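Local structure of phosphodiesterase (Salpingoeca rosetta, 5VYD) at residues A[31-36]-A[94-99]; A[9-14]-A[74-79]; A[107-112]-A[132-137]; A[239-244]-A[256-261]. The protein belongs to the HD-type phosphodiesterase superfamily and is a single-chain, all-helical metalloprotein whose model carries a zinc ion and a magnesium ion. All coordinates share one frame; numbering follows the deposited sequence.

In the fold
The four contacts tie together a fold built from helices, without strands. Interactions 1 and 2 adjoin, their centres about 12 Å apart: their segments alternate along the chain, so that the N-terminal helices 7-10 and 22-35 are laid against helices 68-86 and 92-104. Phe11 and Tyr79 of interaction 2 also pack on Glu35 of interaction 1. Interactions 3 and 4 follow later in the chain. Interaction 3 joins the loop after helix 92-104 to helix 133-146 beside the metals, and interaction 4 lays the loop after helix 227-250 against the side of that helix. Their centres lie about 17 Å apart, and Gly111 and Leu112 touch Glu240 and Gln244. Interactions 1 and 4 stand about 35 Å apart, centre to centre, on opposite sides of the chain's centre.

Interaction 1. Residues A[31-36]-A[94-99]; sequences RVFQEL and ELLAML
Leu99 lays its CD2 methyl over one face of the Phe33 ring, a CH-pi contact with CD2 3.8 Å from the ring centroid and only 4° off the normal. The two side chains slide past each other in opposite directions, which also brings Leu99 CB to 3.7 Å from Phe33 CZ. With CG beside its backbone N (chi1 -78°), Phe33 sends its ring across to helix 92-104, although its CB does not head there. The Leu96 side chain runs at about a right angle to that of Phe33 and touches its ring obliquely, CD1 lying 3.7 Å from Phe33 CE2. Helices 22-35 and 92-104 run almost antiparallel here, at 173°, their axes 11.2 Å apart, so the space between them is filled by branched aliphatic chains and one ring, with no hydrogen bond across. The other branch of Leu99, CD1, meets Leu36 CD1 at 3.6 Å, while Val32 CG1 approaches Leu99 CG at 4.0 Å. Leu95 CD2 packs 3.9 Å from Leu36 CB. Val38 and Ile39 of the next helix, 38-42, also lie against Phe33, and Leu75 of helix 68-86 touches Leu99.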
loop_
_atom_site.group_PDB
_atom_site.type_symbol
_atom_site.label_atom_id
_atom_site.label_comp_id
_atom_site.label_asym_id
_atom_site.label_seq_id
_atom_site.Cartn_x
_atom_site.Cartn_y
_atom_site.Cartn_z
ATOM N N ARG A 31 7.202 -2.537 -16.926
ATOM C CA ARG A 31 8.596 -2.816 -16.584
ATOM C C ARG A 31 8.701 -3.673 -15.328
ATOM O O ARG A 31 9.563 -4.555 -15.241
ATOM C CB ARG A 31 9.365 -1.506 -16.391
ATOM C CG ARG A 31 9.345 -0.577 -17.593
ATOM C CD ARG A 31 10.550 -0.773 -18.499
ATOM N NE ARG A 31 11.776 -0.238 -17.911
ATOM C CZ ARG A 31 12.721 -0.982 -17.346
ATOM N NH1 ARG A 31 12.587 -2.300 -17.292
ATOM N NH2 ARG A 31 13.805 -0.408 -16.839
ATOM N N VAL A 32 7.826 -3.433 -14.349
ATOM C CA VAL A 32 7.841 -4.230 -13.125
ATOM C C VAL A 32 7.537 -5.692 -13.435
ATOM O O VAL A 32 8.162 -6.604 -12.879
ATOM C CB VAL A 32 6.858 -3.643 -12.094
ATOM C CG1 VAL A 32 6.646 -4.610 -10.943
ATOM C CG2 VAL A 32 7.381 -2.311 -11.569
ATOM N N PHE A 33 6.581 -5.940 -14.334
ATOM C CA PHE A 33 6.309 -7.313 -14.751
ATOM C C PHE A 33 7.456 -7.884 -15.579
ATOM O O PHE A 33 7.743 -9.083 -15.485
ATOM C CB PHE A 33 4.997 -7.380 -15.537
ATOM C CG PHE A 33 3.765 -7.342 -14.675
ATOM C CD1 PHE A 33 3.372 -6.170 -14.050
ATOM C CD2 PHE A 33 2.996 -8.478 -14.497
ATOM C CE1 PHE A 33 2.234 -6.135 -13.257
ATOM C CE2 PHE A 33 1.859 -8.448 -13.707
ATOM C CZ PHE A 33 1.478 -7.274 -13.088
ATOM N N GLN A 34 8.119 -7.051 -16.387
ATOM C CA GLN A 34 9.246 -7.531 -17.183
ATOM C C GLN A 34 10.396 -7.972 -16.290
ATOM O O GLN A 34 10.932 -9.076 -16.449
ATOM C CB GLN A 34 9.725 -6.443 -18.149
ATOM C CG GLN A 34 8.637 -5.762 -18.960
ATOM C CD GLN A 34 8.462 -6.346 -20.346
ATOM O OE1 GLN A 34 8.218 -5.617 -21.310
ATOM N NE2 GLN A 34 8.575 -7.664 -20.456
ATOM N N GLU A 35 10.782 -7.122 -15.334
ATOM C CA GLU A 35 11.989 -7.365 -14.550
ATOM C C GLU A 35 11.846 -8.570 -13.632
ATOM O O GLU A 35 12.849 -9.212 -13.299
ATOM C CB GLU A 35 12.339 -6.122 -13.734
ATOM C CG GLU A 35 12.718 -4.925 -14.581
ATOM C CD GLU A 35 14.051 -5.101 -15.274
ATOM O OE1 GLU A 35 14.911 -5.828 -14.735
ATOM O OE2 GLU A 35 14.238 -4.512 -16.361
ATOM N N LEU A 36 10.629 -8.890 -13.207
ATOM C CA LEU A 36 10.404 -10.019 -12.315
ATOM C C LEU A 36 10.156 -11.323 -13.064
ATOM O O LEU A 36 9.987 -12.364 -12.422
ATOM C CB LEU A 36 9.234 -9.715 -11.375
ATOM C CG LEU A 36 9.477 -8.489 -10.494
ATOM C CD1 LEU A 36 8.228 -8.101 -9.727
ATOM C CD2 LEU A 36 10.637 -8.740 -9.539
ATOM N N GLU A 94 3.601 -16.302 -5.844
ATOM C CA GLU A 94 3.420 -15.228 -4.873
ATOM C C GLU A 94 3.953 -13.903 -5.400
ATOM O O GLU A 94 3.410 -12.841 -5.074
ATOM C CB GLU A 94 4.100 -15.602 -3.555
ATOM C CG GLU A 94 3.446 -16.778 -2.845
ATOM C CD GLU A 94 4.386 -17.482 -1.886
ATOM O OE1 GLU A 94 5.596 -17.175 -1.907
ATOM O OE2 GLU A 94 3.915 -18.344 -1.113
ATOM N N LEU A 95 5.001 -13.948 -6.223
ATOM C CA LEU A 95 5.542 -12.729 -6.812
ATOM C C LEU A 95 4.516 -12.063 -7.721
ATOM O O LEU A 95 4.292 -10.849 -7.644
ATOM C CB LEU A 95 6.824 -13.063 -7.574
ATOM C CG LEU A 95 7.743 -11.939 -8.042
ATOM C CD1 LEU A 95 8.189 -11.078 -6.871
ATOM C CD2 LEU A 95 8.938 -12.545 -8.752
ATOM N N LEU A 96 3.873 -12.849 -8.588
ATOM C CA LEU A 96 2.806 -12.310 -9.425
ATOM C C LEU A 96 1.632 -11.843 -8.576
ATOM O O LEU A 96 1.017 -10.811 -8.872
ATOM C CB LEU A 96 2.352 -13.362 -10.439
ATOM C CG LEU A 96 1.198 -12.980 -11.372
ATOM C CD1 LEU A 96 1.568 -11.787 -12.234
ATOM C CD2 LEU A 96 0.796 -14.159 -12.242
ATOM N N ALA A 97 1.310 -12.587 -7.515
ATOM C CA ALA A 97 0.198 -12.208 -6.649
ATOM C C ALA A 97 0.427 -10.843 -6.010
ATOM O O ALA A 97 -0.500 -10.028 -5.926
ATOM C CB ALA A 97 -0.017 -13.277 -5.578
ATOM N N MET A 98 1.657 -10.573 -5.559
ATOM C CA MET A 98 1.961 -9.288 -4.938
ATOM C C MET A 98 1.828 -8.139 -5.929
ATOM O O MET A 98 1.472 -7.022 -5.536
ATOM C CB MET A 98 3.370 -9.311 -4.344
ATOM C CG MET A 98 3.534 -10.279 -3.187
ATOM S SD MET A 98 2.511 -9.850 -1.767
ATOM C CE MET A 98 3.428 -8.458 -1.110
ATOM N N LEU A 99 2.120 -8.389 -7.207
ATOM C CA LEU A 99 1.945 -7.353 -8.220
ATOM C C LEU A 99 0.475 -7.006 -8.396
ATOM O O LEU A 99 0.112 -5.827 -8.471
ATOM C CB LEU A 99 2.551 -7.809 -9.549
ATOM C CG LEU A 99 4.017 -7.482 -9.849
ATOM C CD1 LEU A 99 4.878 -7.471 -8.590
ATOM C CD2 LEU A 99 4.562 -8.474 -10.864
#

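Interaction 2. Residues A[9-14]-A[74-79]; sequences SLFTWD and VLHTTY
Phe11 and Tyr79 form the tight end of this contact: Tyr79 CE2 presses over one face of the Phe11 ring, 3.3 Å from CG, while Leu10 CG lies over the opposite face toward the rim. The rings meet obliquely, planes at 39° and centroids 4.2 Å apart. His76 approaches the edge of Phe11, its NE2 3.6 Å from CD1, and completes an aromatic cluster. Extended away from its backbone N (chi1 -176°), the His76 side chain reaches from helix 68-86 to the last carbonyl of helix 7-10. There NE2 donates to Leu10 O at 3.2 Å, a fairly straight bond (159°) running close to the imidazole plane. Phe11 is the centre of an inverse gamma turn, whose weak bond from Thr12 N also ends on Leu10 O. Thr12 O also lies at the imidazole edge, 3.2 Å from His76 CE1. Packing is sparser towards Trp13, where the six-membered ring of the indole meets helix 68-86 through one methyl, CZ3 lying 3.7 Å from Thr77 CG2. Thr77 OG1 instead bonds back to Met73 O. Here the backbone runs out to solvent-exposed Asp14, and Phe295 meets the Trp13 ring edge-to-face.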
loop_
_atom_site.group_PDB
_atom_site.type_symbol
_atom_site.label_atom_id
_atom_site.label_comp_id
_atom_site.label_asym_id
_atom_site.label_seq_id
_atom_site.Cartn_x
_atom_site.Cartn_y
_atom_site.Cartn_z
ATOM N N SER A 9 18.082 2.774 -12.628
ATOM C CA SER A 9 17.743 4.190 -12.670
ATOM C C SER A 9 16.256 4.445 -12.473
ATOM O O SER A 9 15.886 5.461 -11.877
ATOM C CB SER A 9 18.190 4.801 -14.004
ATOM O OG SER A 9 17.954 6.198 -14.037
ATOM N N LEU A 10 15.395 3.551 -12.963
ATOM C CA LEU A 10 13.964 3.672 -12.708
ATOM C C LEU A 10 13.596 3.135 -11.330
ATOM O O LEU A 10 12.759 3.722 -10.632
ATOM C CB LEU A 10 13.175 2.933 -13.790
ATOM C CG LEU A 10 11.713 2.587 -13.489
ATOM C CD1 LEU A 10 10.858 3.840 -13.306
ATOM C CD2 LEU A 10 11.141 1.700 -14.582
ATOM N N PHE A 11 14.215 2.031 -10.922
ATOM C CA PHE A 11 13.847 1.348 -9.685
ATOM C C PHE A 11 14.754 1.807 -8.545
ATOM O O PHE A 11 15.607 1.077 -8.039
ATOM C CB PHE A 11 13.899 -0.161 -9.891
ATOM C CG PHE A 11 12.953 -0.648 -10.949
ATOM C CD1 PHE A 11 11.624 -0.257 -10.935
ATOM C CD2 PHE A 11 13.395 -1.471 -11.970
ATOM C CE1 PHE A 11 10.747 -0.693 -11.911
ATOM C CE2 PHE A 11 12.524 -1.909 -12.951
ATOM C CZ PHE A 11 11.197 -1.520 -12.921
ATOM N N THR A 12 14.541 3.058 -8.148
ATOM C CA THR A 12 15.198 3.664 -7.001
ATOM C C THR A 12 14.146 4.125 -6.000
ATOM O O THR A 12 12.944 4.138 -6.282
ATOM C CB THR A 12 16.084 4.845 -7.418
ATOM O OG1 THR A 12 15.311 5.785 -8.175
ATOM C CG2 THR A 12 17.256 4.363 -8.257
ATOM N N TRP A 13 14.616 4.520 -4.820
ATOM C CA TRP A 13 13.740 4.882 -3.716
ATOM C C TRP A 13 13.274 6.331 -3.761
ATOM O O TRP A 13 12.657 6.797 -2.797
ATOM C CB TRP A 13 14.436 4.597 -2.383
ATOM C CG TRP A 13 14.330 3.163 -1.982
ATOM C CD1 TRP A 13 15.265 2.185 -2.164
ATOM C CD2 TRP A 13 13.207 2.536 -1.354
ATOM N NE1 TRP A 13 14.797 0.989 -1.677
ATOM C CE2 TRP A 13 13.536 1.176 -1.173
ATOM C CE3 TRP A 13 11.958 2.993 -0.919
ATOM C CZ2 TRP A 13 12.660 0.268 -0.579
ATOM C CZ3 TRP A 13 11.090 2.090 -0.329
ATOM C CH2 TRP A 13 11.446 0.743 -0.163
ATOM N N ASP A 14 13.546 7.053 -4.847
ATOM C CA ASP A 14 13.065 8.419 -5.009
ATOM C C ASP A 14 11.893 8.508 -5.977
ATOM O O ASP A 14 11.448 9.614 -6.297
ATOM C CB ASP A 14 14.200 9.334 -5.478
ATOM C CG ASP A 14 14.680 8.997 -6.878
ATOM O OD1 ASP A 14 14.773 7.794 -7.201
ATOM O OD2 ASP A 14 14.956 9.934 -7.659
ATOM N N VAL A 74 2.452 2.054 -4.619
ATOM C CA VAL A 74 2.502 0.846 -3.805
ATOM C C VAL A 74 3.150 -0.296 -4.582
ATOM O O VAL A 74 3.980 -1.035 -4.040
ATOM C CB VAL A 74 1.091 0.484 -3.308
ATOM C CG1 VAL A 74 1.067 -0.918 -2.716
ATOM C CG2 VAL A 74 0.642 1.500 -2.270
ATOM N N LEU A 75 2.803 -0.444 -5.863
ATOM C CA LEU A 75 3.418 -1.486 -6.679
ATOM C C LEU A 75 4.920 -1.268 -6.813
ATOM O O LEU A 75 5.714 -2.192 -6.603
ATOM C CB LEU A 75 2.765 -1.537 -8.059
ATOM C CG LEU A 75 3.473 -2.456 -9.060
ATOM C CD1 LEU A 75 3.205 -3.922 -8.745
ATOM C CD2 LEU A 75 3.086 -2.129 -10.488
ATOM N N HIS A 76 5.330 -0.049 -7.172
ATOM C CA HIS A 76 6.752 0.236 -7.322
ATOM C C HIS A 76 7.498 -0.008 -6.016
ATOM O O HIS A 76 8.575 -0.616 -6.012
ATOM C CB HIS A 76 6.953 1.676 -7.798
ATOM C CG HIS A 76 8.381 2.031 -8.076
ATOM N ND1 HIS A 76 9.285 2.322 -7.075
ATOM C CD2 HIS A 76 9.061 2.152 -9.241
ATOM C CE1 HIS A 76 10.459 2.599 -7.611
ATOM N NE2 HIS A 76 10.351 2.506 -8.925
ATOM N N THR A 77 6.934 0.446 -4.896
ATOM C CA THR A 77 7.575 0.226 -3.603
ATOM C C THR A 77 7.592 -1.253 -3.243
ATOM O O THR A 77 8.582 -1.749 -2.695
ATOM C CB THR A 77 6.868 1.035 -2.514
ATOM O OG1 THR A 77 6.747 2.398 -2.936
ATOM C CG2 THR A 77 7.663 0.984 -1.212
ATOM N N THR A 78 6.501 -1.970 -3.536
ATOM C CA THR A 78 6.488 -3.413 -3.319
ATOM C C THR A 78 7.571 -4.096 -4.141
ATOM O O THR A 78 8.236 -5.021 -3.661
ATOM C CB THR A 78 5.113 -3.991 -3.662
ATOM O OG1 THR A 78 4.122 -3.410 -2.808
ATOM C CG2 THR A 78 5.103 -5.498 -3.470
ATOM N N TYR A 79 7.767 -3.646 -5.384
ATOM C CA TYR A 79 8.858 -4.164 -6.200
ATOM C C TYR A 79 10.195 -4.000 -5.491
ATOM O O TYR A 79 10.999 -4.937 -5.434
ATOM C CB TYR A 79 8.881 -3.463 -7.560
ATOM C CG TYR A 79 10.119 -3.777 -8.373
ATOM C CD1 TYR A 79 10.171 -4.898 -9.191
ATOM C CD2 TYR A 79 11.242 -2.957 -8.313
ATOM C CE1 TYR A 79 11.306 -5.192 -9.931
ATOM C CE2 TYR A 79 12.380 -3.247 -9.044
ATOM C CZ TYR A 79 12.406 -4.362 -9.853
ATOM O OH TYR A 79 13.539 -4.646 -10.584
#

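Interaction 3. Residues A[107-112]-A[132-137]; sequences LDHNGL and SVLENH
Extended first torsions in Asp108 (chi1 -162°) and His137 (chi1 -179°) carry a carboxylate from the loop and an imidazole from the helix towards each other. His137 NE2 donates to Asp108 OD2 at 2.9 Å in a nearly straight bond (176°). The oxygen lies in the ring plane and accepts the hydrogen bond on its anti lone pair; the carboxylate itself is turned well out of that plane. Asn61 binds the other oxygen, OD1, so both carboxylate oxygens are hydrogen-bonded. One turn earlier, Leu134 CD2 touches both the His109 ring, 3.8 Å from NE2, and Leu112 O, 3.1 Å away. Gly111 N donates to His109 ND1, and His66 stacks on the ring, whose side chain lies about 4 Å from the magnesium ion. The loop follows the zinc ligands His105 and Asp106 just after helix 92-104, lies across the first turns of helix 133-146, and leads into helix 114-120.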
loop_
_atom_site.group_PDB
_atom_site.type_symbol
_atom_site.label_atom_id
_atom_site.label_comp_id
_atom_site.label_asym_id
_atom_site.label_seq_id
_atom_site.Cartn_x
_atom_site.Cartn_y
_atom_site.Cartn_z
ATOM N N LEU A 107 -8.866 -0.399 -4.900
ATOM C CA LEU A 107 -9.797 -0.217 -6.006
ATOM C C LEU A 107 -11.109 0.399 -5.530
ATOM O O LEU A 107 -11.673 -0.006 -4.509
ATOM C CB LEU A 107 -10.067 -1.556 -6.695
ATOM C CG LEU A 107 -9.040 -2.039 -7.719
ATOM C CD1 LEU A 107 -9.299 -3.494 -8.068
ATOM C CD2 LEU A 107 -9.092 -1.179 -8.970
ATOM N N ASP A 108 -11.588 1.391 -6.284
ATOM C CA ASP A 108 -12.866 2.069 -6.055
ATOM C C ASP A 108 -12.900 2.839 -4.739
ATOM O O ASP A 108 -13.982 3.172 -4.241
ATOM C CB ASP A 108 -14.041 1.085 -6.114
ATOM C CG ASP A 108 -15.379 1.775 -6.327
ATOM O OD1 ASP A 108 -15.395 2.901 -6.865
ATOM O OD2 ASP A 108 -16.412 1.193 -5.940
ATOM N N HIS A 109 -11.738 3.132 -4.158
ATOM C CA HIS A 109 -11.688 3.986 -2.979
ATOM C C HIS A 109 -12.306 5.345 -3.293
ATOM O O HIS A 109 -12.139 5.882 -4.392
ATOM C CB HIS A 109 -10.238 4.145 -2.519
ATOM C CG HIS A 109 -10.085 4.452 -1.064
ATOM N ND1 HIS A 109 -10.289 5.712 -0.541
ATOM C CD2 HIS A 109 -9.724 3.667 -0.020
ATOM C CE1 HIS A 109 -10.068 5.688 0.761
ATOM N NE2 HIS A 109 -9.724 4.459 1.102
ATOM N N ASN A 110 -13.040 5.900 -2.327
ATOM C CA ASN A 110 -13.723 7.178 -2.515
ATOM C C ASN A 110 -13.228 8.268 -1.573
ATOM O O ASN A 110 -13.901 9.296 -1.428
ATOM C CB ASN A 110 -15.235 7.005 -2.349
ATOM C CG ASN A 110 -15.909 6.535 -3.619
ATOM O OD1 ASN A 110 -15.550 6.958 -4.720
ATOM N ND2 ASN A 110 -16.891 5.652 -3.476
ATOM N N GLY A 111 -12.076 8.078 -0.934
ATOM C CA GLY A 111 -11.564 9.046 0.012
ATOM C C GLY A 111 -12.207 8.997 1.377
ATOM O O GLY A 111 -12.004 9.920 2.175
ATOM N N LEU A 112 -12.980 7.955 1.668
ATOM C CA LEU A 112 -13.679 7.813 2.935
ATOM C C LEU A 112 -13.150 6.591 3.672
ATOM O O LEU A 112 -12.803 5.579 3.057
ATOM C CB LEU A 112 -15.192 7.689 2.714
ATOM C CG LEU A 112 -15.807 8.849 1.927
ATOM C CD1 LEU A 112 -17.259 8.567 1.568
ATOM C CD2 LEU A 112 -15.697 10.141 2.716
ATOM N N SER A 132 -13.521 -4.885 7.977
ATOM C CA SER A 132 -12.590 -4.476 6.920
ATOM C C SER A 132 -13.343 -4.125 5.636
ATOM O O SER A 132 -13.134 -4.707 4.571
ATOM C CB SER A 132 -11.545 -5.561 6.659
ATOM O OG SER A 132 -10.601 -5.637 7.711
ATOM N N VAL A 133 -14.245 -3.150 5.770
ATOM C CA VAL A 133 -15.247 -2.897 4.735
ATOM C C VAL A 133 -14.579 -2.511 3.421
ATOM O O VAL A 133 -14.783 -3.159 2.388
ATOM C CB VAL A 133 -16.238 -1.820 5.207
ATOM C CG1 VAL A 133 -17.231 -1.499 4.112
ATOM C CG2 VAL A 133 -16.957 -2.295 6.457
ATOM N N LEU A 134 -13.770 -1.449 3.445
ATOM C CA LEU A 134 -13.061 -1.016 2.243
ATOM C C LEU A 134 -12.226 -2.145 1.654
ATOM O O LEU A 134 -12.308 -2.433 0.454
ATOM C CB LEU A 134 -12.164 0.178 2.566
ATOM C CG LEU A 134 -12.609 1.585 2.180
ATOM C CD1 LEU A 134 -14.102 1.650 1.943
ATOM C CD2 LEU A 134 -12.198 2.537 3.283
ATOM N N GLU A 135 -11.413 -2.794 2.491
ATOM C CA GLU A 135 -10.450 -3.769 1.992
ATOM C C GLU A 135 -11.150 -4.976 1.382
ATOM O O GLU A 135 -10.703 -5.509 0.359
ATOM C CB GLU A 135 -9.505 -4.188 3.117
ATOM C CG GLU A 135 -8.538 -3.085 3.576
ATOM C CD GLU A 135 -9.231 -1.930 4.294
ATOM O OE1 GLU A 135 -10.394 -2.103 4.728
ATOM O OE2 GLU A 135 -8.615 -0.845 4.420
ATOM N N ASN A 136 -12.254 -5.416 1.989
ATOM C CA ASN A 136 -13.054 -6.471 1.380
ATOM C C ASN A 136 -13.580 -6.040 0.019
ATOM O O ASN A 136 -13.621 -6.840 -0.923
ATOM C CB ASN A 136 -14.208 -6.858 2.304
ATOM C CG ASN A 136 -13.879 -8.052 3.172
ATOM O OD1 ASN A 136 -13.388 -9.071 2.683
ATOM N ND2 ASN A 136 -14.135 -7.931 4.467
ATOM N N HIS A 137 -13.978 -4.772 -0.106
ATOM C CA HIS A 137 -14.480 -4.274 -1.380
ATOM C C HIS A 137 -13.371 -4.212 -2.421
ATOM O O HIS A 137 -13.589 -4.555 -3.588
ATOM C CB HIS A 137 -15.121 -2.898 -1.185
ATOM C CG HIS A 137 -15.697 -2.308 -2.435
ATOM N ND1 HIS A 137 -16.632 -2.964 -3.206
ATOM C CD2 HIS A 137 -15.478 -1.117 -3.041
ATOM C CE1 HIS A 137 -16.960 -2.204 -4.236
ATOM N NE2 HIS A 137 -16.274 -1.079 -4.160
#

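Interaction 4. Residues A[239-244]-A[256-261]; sequences KEFNNQ and LPFMRG
Phe241 presents its ring to two side chains of the 256-261 turn, each differently turned. Phe258 aims an edge at the Phe241 face, a T-shaped pair with planes at 78° and centroids 5.5 Å apart; the rings touch at Phe241 CE2 and Phe258 CE2, 3.8 Å from each other. Met259 instead crosses Phe241 at about a right angle. Its CB sits 3.6 Å from Phe241 CB, and its extended chain carries SD to an oblique position 4.6 Å from the Phe241 ring centroid, in a Met-aromatic contact. The sulfur also lies 3.9 Å from Gln244 NE2, whose polar bond goes to Glu248. Asn242 grips the backbone of the turn: its CG lies beside its own backbone N (chi1 -49°), which brings the amide to the turn, where ND2 meets two carbonyls. The bond to Gly261 O is 2.8 Å long and fairly straight (158°), approaching from above the carbonyl plane, whereas the bond to Met259 O, 2.7 Å, is bent and weak. The short 3-10 turn 257-259 is thereby held against the side of helix 227-250, in the connection that leads on to helix 264-289.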
loop_
_atom_site.group_PDB
_atom_site.type_symbol
_atom_site.label_atom_id
_atom_site.label_comp_id
_atom_site.label_asym_id
_atom_site.label_seq_id
_atom_site.Cartn_x
_atom_site.Cartn_y
_atom_site.Cartn_z
ATOM N N LYS A 239 -6.311 16.416 2.770
ATOM C CA LYS A 239 -7.456 16.942 2.037
ATOM C C LYS A 239 -8.609 15.946 2.034
ATOM O O LYS A 239 -9.779 16.337 2.139
ATOM C CB LYS A 239 -7.042 17.306 0.610
ATOM C CG LYS A 239 -8.139 17.968 -0.208
ATOM C CD LYS A 239 -8.576 19.291 0.409
ATOM C CE LYS A 239 -9.646 19.961 -0.439
ATOM N NZ LYS A 239 -10.087 21.265 0.129
ATOM N N GLU A 240 -8.302 14.650 1.920
ATOM C CA GLU A 240 -9.351 13.638 2.005
ATOM C C GLU A 240 -9.996 13.627 3.385
ATOM O O GLU A 240 -11.217 13.472 3.503
ATOM C CB GLU A 240 -8.788 12.257 1.671
ATOM C CG GLU A 240 -8.629 11.996 0.185
ATOM C CD GLU A 240 -8.230 10.565 -0.120
ATOM O OE1 GLU A 240 -8.286 9.719 0.798
ATOM O OE2 GLU A 240 -7.854 10.287 -1.279
ATOM N N PHE A 241 -9.192 13.783 4.438
ATOM C CA PHE A 241 -9.741 13.831 5.788
ATOM C C PHE A 241 -10.649 15.041 5.973
ATOM O O PHE A 241 -11.737 14.925 6.546
ATOM C CB PHE A 241 -8.609 13.853 6.817
ATOM C CG PHE A 241 -7.874 12.548 6.954
ATOM C CD1 PHE A 241 -8.436 11.365 6.504
ATOM C CD2 PHE A 241 -6.624 12.506 7.546
ATOM C CE1 PHE A 241 -7.759 10.160 6.636
ATOM C CE2 PHE A 241 -5.942 11.308 7.681
ATOM C CZ PHE A 241 -6.511 10.132 7.226
ATOM N N ASN A 242 -10.222 16.214 5.497
ATOM C CA ASN A 242 -11.072 17.396 5.608
ATOM C C ASN A 242 -12.324 17.250 4.752
ATOM O O ASN A 242 -13.404 17.712 5.138
ATOM C CB ASN A 242 -10.307 18.658 5.202
ATOM C CG ASN A 242 -8.951 18.778 5.878
ATOM O OD1 ASN A 242 -7.969 19.159 5.241
ATOM N ND2 ASN A 242 -8.889 18.461 7.169
ATOM N N ASN A 243 -12.193 16.621 3.580
ATOM C CA ASN A 243 -13.362 16.380 2.742
ATOM C C ASN A 243 -14.365 15.478 3.445
ATOM O O ASN A 243 -15.576 15.724 3.390
ATOM C CB ASN A 243 -12.942 15.773 1.403
ATOM C CG ASN A 243 -12.364 16.801 0.450
ATOM O OD1 ASN A 243 -12.547 18.004 0.632
ATOM N ND2 ASN A 243 -11.669 16.331 -0.581
ATOM N N GLN A 244 -13.880 14.433 4.122
ATOM C CA GLN A 244 -14.776 13.538 4.850
ATOM C C GLN A 244 -15.431 14.251 6.029
ATOM O O GLN A 244 -16.594 13.979 6.355
ATOM C CB GLN A 244 -14.014 12.298 5.322
ATOM C CG GLN A 244 -14.858 11.326 6.130
ATOM C CD GLN A 244 -14.089 10.089 6.559
ATOM O OE1 GLN A 244 -13.185 9.627 5.861
ATOM N NE2 GLN A 244 -14.447 9.548 7.715
ATOM N N LEU A 256 -13.940 12.443 13.453
ATOM C CA LEU A 256 -12.769 12.296 14.305
ATOM C C LEU A 256 -11.977 13.603 14.339
ATOM O O LEU A 256 -11.893 14.307 13.327
ATOM C CB LEU A 256 -11.890 11.149 13.810
ATOM C CG LEU A 256 -12.067 9.808 14.528
ATOM C CD1 LEU A 256 -13.507 9.603 14.985
ATOM C CD2 LEU A 256 -11.621 8.658 13.633
ATOM N N PRO A 257 -11.379 13.951 15.482
ATOM C CA PRO A 257 -10.820 15.306 15.619
ATOM C C PRO A 257 -9.608 15.555 14.742
ATOM O O PRO A 257 -9.446 16.671 14.230
ATOM C CB PRO A 257 -10.474 15.383 17.111
ATOM C CG PRO A 257 -10.187 13.968 17.489
ATOM C CD PRO A 257 -11.138 13.129 16.681
ATOM N N PHE A 258 -8.755 14.548 14.540
ATOM C CA PHE A 258 -7.532 14.748 13.771
ATOM C C PHE A 258 -7.793 14.959 12.285
ATOM O O PHE A 258 -6.871 15.356 11.565
ATOM C CB PHE A 258 -6.586 13.560 13.962
ATOM C CG PHE A 258 -7.027 12.314 13.251
ATOM C CD1 PHE A 258 -8.014 11.506 13.788
ATOM C CD2 PHE A 258 -6.451 11.948 12.044
ATOM C CE1 PHE A 258 -8.424 10.359 13.134
ATOM C CE2 PHE A 258 -6.857 10.803 11.386
ATOM C CZ PHE A 258 -7.844 10.007 11.931
ATOM N N MET A 259 -9.009 14.699 11.808
ATOM C CA MET A 259 -9.337 14.939 10.410
ATOM C C MET A 259 -9.755 16.377 10.138
ATOM O O MET A 259 -9.892 16.754 8.968
ATOM C CB MET A 259 -10.455 13.999 9.953
ATOM C CG MET A 259 -10.072 12.533 9.900
ATOM S SD MET A 259 -11.330 11.546 9.061
ATOM C CE MET A 259 -10.646 9.902 9.253
ATOM N N ARG A 260 -9.953 17.189 11.176
ATOM C CA ARG A 260 -10.458 18.541 10.983
ATOM C C ARG A 260 -9.354 19.552 10.698
ATOM O O ARG A 260 -9.613 20.570 10.047
ATOM C CB ARG A 260 -11.264 18.976 12.209
ATOM C CG ARG A 260 -12.238 20.110 11.940
ATOM C CD ARG A 260 -13.184 20.322 13.113
ATOM N NE ARG A 260 -14.314 19.397 13.103
ATOM C CZ ARG A 260 -14.349 18.239 13.757
ATOM N NH1 ARG A 260 -13.307 17.847 14.479
ATOM N NH2 ARG A 260 -15.429 17.473 13.690
ATOM N N GLY A 261 -8.131 19.296 11.163
ATOM C CA GLY A 261 -7.006 20.168 10.872
ATOM C C GLY A 261 -6.744 20.301 9.385
ATOM O O GLY A 261 -6.680 19.296 8.672
#